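Ferredoxin (PDB 3LMF) is not characterised functionally but, as a member of the Csp copper-storage family of cysteine-rich four-helix bundles, probably binds copper(I) ions. Local coordinates at the interface of chains A and B and the interface of chains A and C. Sequence-based numbering; all coordinates share one arbitrary frame. Chains: chain A/B/C, Uncharacterized protein.

Contact 1: the interface of chains A and B. Residues chain A 62, 65, 67, 69, 73; chain B 51, 54-55, 80.
A:Phe62 and B:Asn51 meet ring against amide: the two planes are 19° apart, and B:Asn51 CG lies 4.0 Å above the ring plane of A:Phe62, displaced toward its rim. The opposite face is backed from its own chain by A:Val73 CG2. In the ring plane, at the edge, the methylene CG of B:Glu54 meets A:Phe62 CE1 at 3.6 Å. The far end of the ring also approaches the backbone of B:Asn51, with CZ of A:Phe62 3.4 Å from its carbonyl O. A second aromatic, A:Phe69, receives B:Ile80 CG1 over one face, while B:Ile80 CD1 reaches A:Phe62 CE2 at 3.6 Å.

The patch joins helices 43-64 and 70-90 of chain B to the end of helix 43-64 and the following loop of chain A, in a two-fold symmetric interface of like chains, biological if the deposited assembly is. B:Asn51 ND2 donates to A:Ser65 OG at 3.2 Å, close to the amide plane. A:Ser67 OG donates to B:Asn51 OD1 at 2.7 Å, from well above the carbonyl plane (54° out of it). With chi1 at 174°, the A:Ser67 hydroxyl sits where it donates across the interface and accepts from its own loop. Bonds at both its N and its O are likely to favour this amide orientation, since A:Ser65 OG already donates to A:Phe62 O. The loop bond runs from the backbone N of A:Phe69 to A:Ser67 OG and measures 2.9 Å.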
# COMPACT_ATOMS: atom_id res chain seq x y z
N PHE A 62 7.15 7.40 -3.23
CA PHE A 62 8.46 7.94 -2.90
C PHE A 62 8.67 9.34 -3.46
O PHE A 62 9.18 10.22 -2.77
CB PHE A 62 9.57 7.00 -3.40
CG PHE A 62 10.04 6.02 -2.37
CD1 PHE A 62 9.15 5.13 -1.78
CD2 PHE A 62 11.37 6.01 -1.96
CE1 PHE A 62 9.58 4.24 -0.79
CE2 PHE A 62 11.81 5.13 -0.97
CZ PHE A 62 10.91 4.24 -0.38
N SER A 65 6.44 11.91 -1.68
CA SER A 65 6.95 12.22 -0.36
C SER A 65 8.28 12.97 -0.37
O SER A 65 8.80 13.33 0.68
CB SER A 65 7.10 10.94 0.46
OG SER A 65 8.27 10.24 0.08
N SER A 67 11.23 11.77 -1.39
CA SER A 67 12.31 10.89 -0.94
C SER A 67 13.58 11.11 -1.74
O SER A 67 13.53 11.42 -2.93
CB SER A 67 11.91 9.43 -1.07
OG SER A 67 13.00 8.56 -0.76
N PHE A 69 15.52 8.75 -2.18
CA PHE A 69 15.77 7.42 -2.73
C PHE A 69 14.90 7.09 -3.95
O PHE A 69 14.94 5.97 -4.45
CB PHE A 69 15.58 6.35 -1.65
CG PHE A 69 16.64 6.36 -0.59
CD1 PHE A 69 16.45 7.04 0.61
CD2 PHE A 69 17.86 5.71 -0.80
CE1 PHE A 69 17.46 7.09 1.57
CE2 PHE A 69 18.88 5.76 0.16
CZ PHE A 69 18.68 6.45 1.34
N VAL A 73 14.54 3.53 -6.41
CA VAL A 73 13.26 2.85 -6.54
C VAL A 73 12.77 2.86 -7.98
O VAL A 73 12.26 1.86 -8.48
CB VAL A 73 12.19 3.51 -5.65
CG1 VAL A 73 10.82 2.96 -5.98
CG2 VAL A 73 12.54 3.27 -4.19
N ASN B 51 9.51 6.18 4.38
CA ASN B 51 10.04 5.56 3.17
C ASN B 51 10.45 4.13 3.50
O ASN B 51 10.14 3.19 2.78
CB ASN B 51 11.27 6.31 2.66
CG ASN B 51 10.92 7.63 1.99
OD1 ASN B 51 11.80 8.42 1.67
ND2 ASN B 51 9.64 7.85 1.77
N GLU B 54 7.52 1.90 3.89
CA GLU B 54 6.97 1.68 2.56
C GLU B 54 7.76 0.61 1.79
O GLU B 54 7.19 -0.39 1.36
CB GLU B 54 7.01 2.99 1.77
CG GLU B 54 6.40 2.92 0.38
CD GLU B 54 4.89 2.81 0.41
OE1 GLU B 54 4.26 2.85 -0.66
OE2 GLU B 54 4.33 2.67 1.53
N ILE B 55 9.06 0.83 1.62
CA ILE B 55 9.89 -0.12 0.89
C ILE B 55 9.86 -1.51 1.54
O ILE B 55 9.79 -2.51 0.83
CB ILE B 55 11.36 0.39 0.74
CG1 ILE B 55 12.10 -0.45 -0.31
CG2 ILE B 55 12.10 0.25 2.06
CD1 ILE B 55 11.45 -0.46 -1.69
N ILE B 80 17.84 1.55 1.91
CA ILE B 80 16.99 2.46 2.67
C ILE B 80 16.97 2.12 4.16
O ILE B 80 16.94 3.01 5.00
CB ILE B 80 15.54 2.44 2.11
CG1 ILE B 80 15.57 2.93 0.66
CG2 ILE B 80 14.62 3.31 2.96
CD1 ILE B 80 14.28 2.71 -0.10

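Contact 2: the interface of chains A and C. Residues chain A 30-31, 34-35; chain C 47.
The C-terminal end of helix 8-36 in chain A faces the start of helix 43-64 in chain C, and C:Arg47 reaches across to chain A. Its chain is extended from CG to NE and then turns at chi4 (88°), which lays the guanidinium beside the last turns of the chain A helix. This one residue loses 65 Å² of surface to chain A, far more than any facing residue in the patch.

C:Arg47 NH2 forms a salt bridge with the carboxylate OE1 of A:Glu35 at 2.8 Å. The acid arrives at the edge of the guanidinium, its CD in that plane, but the carboxylate is turned 61° against it and the N-H does not point at OE1. The evidence is therefore for charge pairing, and A:Glu35 is poorly ordered. The backbone O of A:Met30, a selenomethionine, sits 3.1 Å from C:Arg47 NE, again without hydrogen-bond geometry; its partial negative charge near the helix end may still favour the cation. Farther back, the methylene CG of C:Arg47 passes alongside A:Leu34 CD1 at 4.1 Å. Shortening C:Arg47 to an alanine is likely to leave the A:Glu35 carboxylate without this opposing charge and A:Leu34 CD1 without the methylene beside it.

The interface is two-fold symmetric, so the contact recurs with the chains exchanged. It may add electrostatic attraction between one chain's helix end and the next chain in the deposited four-chain assembly, if that is biological.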
# COMPACT_ATOMS: atom_id res chain seq x y z
N MSE A 30 -7.21 -7.04 -12.53
CA MSE A 30 -8.38 -7.38 -11.72
C MSE A 30 -9.71 -7.40 -12.48
O MSE A 30 -10.73 -7.84 -11.96
CB MSE A 30 -8.47 -6.43 -10.53
CG MSE A 30 -7.32 -6.56 -9.54
SE MSE A 30 -7.26 -8.30 -8.64
CE MSE A 30 -6.00 -9.21 -9.81
N ASN A 31 -9.69 -6.91 -13.72
CA ASN A 31 -10.90 -6.90 -14.53
C ASN A 31 -10.73 -7.68 -15.83
O ASN A 31 -11.03 -8.87 -15.88
CB ASN A 31 -11.32 -5.45 -14.82
CG ASN A 31 -11.78 -4.73 -13.56
OD1 ASN A 31 -12.85 -5.00 -13.04
ND2 ASN A 31 -10.95 -3.82 -13.06
N LEU A 34 -8.82 -11.16 -15.51
CA LEU A 34 -9.56 -12.14 -14.72
C LEU A 34 -10.82 -12.62 -15.42
O LEU A 34 -11.21 -13.78 -15.30
CB LEU A 34 -9.92 -11.58 -13.34
CG LEU A 34 -8.78 -11.51 -12.32
CD1 LEU A 34 -9.29 -10.96 -10.99
CD2 LEU A 34 -8.20 -12.89 -12.14
N GLU A 35 -11.46 -11.73 -16.18
CA GLU A 35 -12.69 -12.09 -16.88
C GLU A 35 -12.44 -12.79 -18.23
O GLU A 35 -13.37 -13.31 -18.84
CB GLU A 35 -13.54 -10.84 -17.08
CG GLU A 35 -13.96 -10.20 -15.77
CD GLU A 35 -14.42 -8.76 -15.94
OE1 GLU A 35 -14.75 -8.12 -14.92
OE2 GLU A 35 -14.44 -8.28 -17.10
N ARG C 47 -10.57 -11.56 -6.78
CA ARG C 47 -10.74 -10.16 -6.40
C ARG C 47 -10.91 -10.07 -4.89
O ARG C 47 -10.28 -9.25 -4.22
CB ARG C 47 -12.00 -9.53 -7.00
CG ARG C 47 -11.97 -9.17 -8.45
CD ARG C 47 -13.07 -8.16 -8.74
NE ARG C 47 -13.27 -7.99 -10.17
CZ ARG C 47 -14.09 -8.74 -10.90
NH1 ARG C 47 -14.80 -9.71 -10.33
NH2 ARG C 47 -14.18 -8.54 -12.21

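Contact 3: the interface of chains A and B. Residues chain A 51, 54-55, 76, 80; chain B 62, 67, 69, 73.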
# COMPACT_ATOMS: atom_id res chain seq x y z
N ASN A 51 2.70 -7.09 -9.50
CA ASN A 51 4.01 -6.60 -9.06
C ASN A 51 4.23 -5.23 -9.66
O ASN A 51 4.65 -4.30 -8.98
CB ASN A 51 5.12 -7.54 -9.54
CG ASN A 51 5.19 -8.83 -8.75
OD1 ASN A 51 5.93 -9.75 -9.10
ND2 ASN A 51 4.42 -8.90 -7.67
N GLU A 54 2.20 -2.63 -7.97
CA GLU A 54 2.80 -2.41 -6.66
C GLU A 54 4.02 -1.49 -6.73
O GLU A 54 4.06 -0.46 -6.08
CB GLU A 54 3.22 -3.75 -6.06
CG GLU A 54 3.79 -3.68 -4.65
CD GLU A 54 2.74 -3.38 -3.61
OE1 GLU A 54 3.06 -3.39 -2.41
OE2 GLU A 54 1.58 -3.11 -4.01
N ILE A 55 5.02 -1.89 -7.52
CA ILE A 55 6.23 -1.09 -7.65
C ILE A 55 5.93 0.33 -8.16
O ILE A 55 6.51 1.29 -7.67
CB ILE A 55 7.29 -1.78 -8.57
CG1 ILE A 55 8.66 -1.10 -8.40
CG2 ILE A 55 6.89 -1.67 -10.03
CD1 ILE A 55 9.19 -1.08 -6.96
N VAL A 76 14.36 0.26 -10.32
CA VAL A 76 13.79 -1.06 -10.18
C VAL A 76 12.42 -1.09 -10.85
O VAL A 76 12.05 -2.07 -11.50
CB VAL A 76 13.65 -1.44 -8.70
CG1 VAL A 76 12.88 -2.74 -8.55
CG2 VAL A 76 15.03 -1.57 -8.08
N ILE A 80 10.80 -3.69 -13.93
CA ILE A 80 9.56 -4.44 -13.80
C ILE A 80 8.54 -4.03 -14.86
O ILE A 80 7.80 -4.86 -15.38
CB ILE A 80 8.96 -4.27 -12.38
CG1 ILE A 80 9.94 -4.84 -11.36
CG2 ILE A 80 7.61 -4.97 -12.28
CD1 ILE A 80 9.62 -4.49 -9.93
N PHE B 62 6.31 -8.41 -2.42
CA PHE B 62 6.92 -9.09 -3.55
C PHE B 62 7.28 -10.53 -3.23
O PHE B 62 7.04 -11.43 -4.03
CB PHE B 62 8.16 -8.32 -4.04
CG PHE B 62 7.88 -7.36 -5.15
CD1 PHE B 62 6.95 -6.33 -4.98
CD2 PHE B 62 8.51 -7.50 -6.38
CE1 PHE B 62 6.66 -5.45 -6.02
CE2 PHE B 62 8.22 -6.62 -7.43
CZ PHE B 62 7.30 -5.60 -7.25
N SER B 67 7.28 -13.15 -6.38
CA SER B 67 7.82 -12.40 -7.51
C SER B 67 9.24 -12.81 -7.83
O SER B 67 10.01 -13.18 -6.94
CB SER B 67 7.81 -10.90 -7.21
OG SER B 67 8.46 -10.17 -8.24
N PHE B 69 11.19 -10.74 -9.02
CA PHE B 69 11.92 -9.49 -8.89
C PHE B 69 12.23 -9.12 -7.43
O PHE B 69 12.75 -8.04 -7.17
CB PHE B 69 11.16 -8.34 -9.56
CG PHE B 69 11.14 -8.43 -11.07
CD1 PHE B 69 10.08 -9.02 -11.74
CD2 PHE B 69 12.22 -7.96 -11.81
CE1 PHE B 69 10.08 -9.15 -13.13
CE2 PHE B 69 12.24 -8.08 -13.21
CZ PHE B 69 11.17 -8.68 -13.87
N VAL B 73 14.18 -5.67 -5.64
CA VAL B 73 13.47 -4.84 -4.67
C VAL B 73 14.15 -4.87 -3.31
O VAL B 73 14.28 -3.84 -2.65
CB VAL B 73 12.02 -5.32 -4.50
CG1 VAL B 73 11.36 -4.62 -3.33
CG2 VAL B 73 11.24 -5.05 -5.79
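A:Ile80 reaches from its helix toward two aromatic rings of chain B, in a contact, seen in the deposited assembly, between two copies of this Csp-family protein, a cysteine-rich four-helix bundle. Its CB stays back, 4.9 Å from CG of B:Phe69. The next atom, CG1, is anti to the carbonyl carbon (chi1 -62°) and lies over one face of B:Phe69, 3.8 Å from the ring's CG and offset toward the rim. The chain then continues extended (chi2 168°), carrying the terminal methyl CD1 past B:Phe69 to the second ring, where it is 3.6 Å from CE2 of B:Phe62 and nearly as close to CZ. One unbranched arm thus touches both phenylalanines with successive carbons, and A:Ile80 loses 41 Å² of surface to chain B.

One turn earlier on helix 70-90, A:Val76 adds an apolar contact: its CG1 meets CG2 of B:Val73 at 4.0 Å, the side chains crossing at about a right angle. That same B:Val73 methyl backs the ring of B:Phe62 from within chain B, on the face opposite A:Asn51, which links the valine pair to the aromatic packing. B:Val73 hides 23 Å² here. From helix 43-64, A:Ile55 brings its CB to 4.0 Å from CZ of B:Phe62. The polar margin is formed by A:Asn51, whose OD1 accepts from B:Ser67 OG at 2.7 Å, while the backbone N of B:Phe69 donates to that same hydroxyl.

Contacts 1 and 3 are largely twins, related by the two-fold axis of the A–B interface, their C-alpha centres about 14 Å apart. Each chain offers both the aromatic side and the asparagine–isoleucine side, drawn from helices 43-64 and 70-90 and the loop between them. Contact 2 belongs to the separate A–C interface, about 29 Å from contact 1 and 20 Å from contact 3. It adds helix 8-36, but its arginine comes from helix 43-64, one turn before the asparagine of the A–B interface. Helix 43-64 thus serves both interfaces, consistent with the deposited four-chain assembly, though the structure alone does not show the form in solution.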